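Local coordinates for hypothetical protein ST1625 (Sulfolobus tokodaii, PDB 1WY6) that is of unknown function but folds as an all-helical repeat protein, a row of short helices stacked side by side, at residues R107-E111 with A134-D140. Sequence-based numbering, arbitrary orientation.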
loop_
_atom_site.group_PDB
_atom_site.type_symbol
_atom_site.label_atom_id
_atom_site.label_comp_id
_atom_site.label_asym_id
_atom_site.label_seq_id
_atom_site.Cartn_x
_atom_site.Cartn_y
_atom_site.Cartn_z
ATOM N N ARG A 107 -13.038 -5.713 1.323
ATOM C CA ARG A 107 -13.444 -5.899 -0.062
ATOM C C ARG A 107 -13.787 -4.561 -0.689
ATOM O O ARG A 107 -13.533 -4.331 -1.871
ATOM C CB ARG A 107 -14.660 -6.826 -0.105
ATOM C CG ARG A 107 -15.329 -6.972 -1.467
ATOM C CD ARG A 107 -16.511 -7.930 -1.354
ATOM N NE ARG A 107 -17.240 -8.119 -2.606
ATOM C CZ ARG A 107 -16.704 -8.607 -3.718
ATOM N NH1 ARG A 107 -15.423 -8.952 -3.739
ATOM N NH2 ARG A 107 -17.452 -8.769 -4.802
ATOM N N ASP A 108 -14.370 -3.684 0.121
ATOM C CA ASP A 108 -14.762 -2.353 -0.322
ATOM C C ASP A 108 -13.569 -1.559 -0.843
ATOM O O ASP A 108 -13.644 -0.965 -1.910
ATOM C CB ASP A 108 -15.446 -1.599 0.832
ATOM C CG ASP A 108 -14.534 -1.404 2.040
ATOM O OD1 ASP A 108 -13.702 -2.291 2.322
ATOM O OD2 ASP A 108 -14.667 -0.367 2.725
ATOM N N LYS A 109 -12.473 -1.554 -0.088
ATOM C CA LYS A 109 -11.266 -0.830 -0.487
ATOM C C LYS A 109 -10.676 -1.427 -1.769
ATOM O O LYS A 109 -10.321 -0.699 -2.693
ATOM C CB LYS A 109 -10.236 -0.865 0.650
ATOM C CG LYS A 109 -10.736 -0.229 1.956
ATOM C CD LYS A 109 -11.056 1.256 1.756
ATOM C CE LYS A 109 -11.866 1.839 2.908
ATOM N NZ LYS A 109 -11.131 1.828 4.193
ATOM N N LEU A 110 -10.587 -2.752 -1.830
ATOM C CA LEU A 110 -10.065 -3.432 -3.021
ATOM C C LEU A 110 -10.893 -3.118 -4.276
ATOM O O LEU A 110 -10.336 -2.966 -5.367
ATOM C CB LEU A 110 -10.027 -4.948 -2.788
ATOM C CG LEU A 110 -9.039 -5.408 -1.712
ATOM C CD1 LEU A 110 -9.240 -6.886 -1.404
ATOM C CD2 LEU A 110 -7.611 -5.136 -2.194
ATOM N N GLU A 111 -12.216 -3.025 -4.125
ATOM C CA GLU A 111 -13.090 -2.715 -5.266
ATOM C C GLU A 111 -12.898 -1.276 -5.737
ATOM O O GLU A 111 -12.918 -0.997 -6.938
ATOM C CB GLU A 111 -14.558 -2.931 -4.909
ATOM C CG GLU A 111 -14.901 -4.364 -4.583
ATOM C CD GLU A 111 -16.389 -4.628 -4.701
ATOM O OE1 GLU A 111 -16.848 -5.681 -4.207
ATOM O OE2 GLU A 111 -17.095 -3.781 -5.300
ATOM N N ALA A 134 -6.185 -10.157 -5.980
ATOM C CA ALA A 134 -6.563 -9.829 -4.609
ATOM C C ALA A 134 -8.099 -9.787 -4.567
ATOM O O ALA A 134 -8.730 -10.277 -3.627
ATOM C CB ALA A 134 -5.989 -8.477 -4.203
ATOM N N LEU A 135 -8.696 -9.201 -5.600
ATOM C CA LEU A 135 -10.145 -9.110 -5.668
ATOM C C LEU A 135 -10.778 -10.498 -5.675
ATOM O O LEU A 135 -11.724 -10.761 -4.938
ATOM C CB LEU A 135 -10.575 -8.332 -6.922
ATOM C CG LEU A 135 -10.426 -6.809 -6.832
ATOM C CD1 LEU A 135 -10.576 -6.178 -8.214
ATOM C CD2 LEU A 135 -11.472 -6.250 -5.857
ATOM N N ARG A 136 -10.247 -11.389 -6.503
ATOM C CA ARG A 136 -10.789 -12.732 -6.587
ATOM C C ARG A 136 -10.749 -13.371 -5.197
ATOM O O ARG A 136 -11.610 -14.188 -4.856
ATOM C CB ARG A 136 -9.989 -13.546 -7.609
ATOM C CG ARG A 136 -10.725 -14.741 -8.170
ATOM C CD ARG A 136 -10.059 -15.228 -9.443
ATOM N NE ARG A 136 -10.413 -14.403 -10.596
ATOM C CZ ARG A 136 -9.620 -14.185 -11.641
ATOM N NH1 ARG A 136 -10.034 -13.426 -12.645
ATOM N NH2 ARG A 136 -8.404 -14.704 -11.676
ATOM N N ARG A 137 -9.767 -12.976 -4.385
ATOM C CA ARG A 137 -9.632 -13.501 -3.027
ATOM C C ARG A 137 -10.726 -12.999 -2.080
ATOM O O ARG A 137 -10.933 -13.581 -1.019
ATOM C CB ARG A 137 -8.257 -13.154 -2.435
ATOM C CG ARG A 137 -7.085 -13.958 -2.997
ATOM C CD ARG A 137 -5.797 -13.658 -2.227
ATOM N NE ARG A 137 -5.894 -14.056 -0.820
ATOM C CZ ARG A 137 -5.079 -13.632 0.148
ATOM N NH1 ARG A 137 -4.091 -12.785 -0.129
ATOM N NH2 ARG A 137 -5.258 -14.049 1.399
ATOM N N VAL A 138 -11.411 -11.916 -2.446
ATOM C CA VAL A 138 -12.493 -11.394 -1.608
ATOM C C VAL A 138 -13.873 -11.699 -2.199
ATOM O O VAL A 138 -14.894 -11.193 -1.719
ATOM C CB VAL A 138 -12.376 -9.854 -1.344
ATOM C CG1 VAL A 138 -11.292 -9.582 -0.308
ATOM C CG2 VAL A 138 -12.070 -9.110 -2.626
ATOM N N GLY A 139 -13.899 -12.525 -3.240
ATOM C CA GLY A 139 -15.160 -12.906 -3.858
ATOM C C GLY A 139 -15.655 -12.062 -5.018
ATOM O O GLY A 139 -16.799 -12.227 -5.459
ATOM N N ASP A 140 -14.806 -11.171 -5.523
ATOM C CA ASP A 140 -15.184 -10.302 -6.632
ATOM C C ASP A 140 -14.639 -10.804 -7.973
ATOM O O ASP A 140 -13.723 -10.200 -8.544
ATOM C CB ASP A 140 -14.671 -8.881 -6.388
ATOM C CG ASP A 140 -15.251 -7.876 -7.363
ATOM O OD1 ASP A 140 -15.746 -8.293 -8.430
ATOM O OD2 ASP A 140 -15.204 -6.664 -7.065
#
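R107, L110 and E111, in the first turns of helix 107-117, pack against A134, L135, V138 and D140 where helix 125-137 ends and turns into helix 141-153, joining neighbouring helices of the repeat through an apolar floor under a charged edge. L110 fills the floor: its CD1 lies 3.6 Å from V138 CG1, its CB 3.6 Å from L135 CD2, and its CD2 leans on A134 CB. L98, L101 and V102 of helix 92-103 also touch L110, which is buried where three helices converge. G139, at positive phi, is the C-prime residue of the Schellman motif that ends helix 125-137; V138 before it and D140 after it both point toward helix 107-117. With CG anti to the backbone N (chi1 172°) and the chain extended to NE, R107 spans V138 and brings its guanidinium to D140. The extended E111 side chain lays its carboxylate over one guanidinium face, CD 4.1 Å above the plane, and E111 OE1 forms a 2.9 Å salt bridge with R107 NE. D140 OD2 completes the salt-bridge network with a long 3.8 Å pair to R107 NH2, the group planes 65° apart; D140 OD1 instead caps D143 N. E111 OE2 also pairs with R115. Replacing R107 with a leucine would probably leave the carboxylates of E111 and D140, 3.4 Å apart from OE1 to OD2, without the positive charge they share. Both oxygens lie well off the guanidinium plane, so these two pairs act through charge, no N-H aimed at either, and the arginine probably offsets the acids' repulsion.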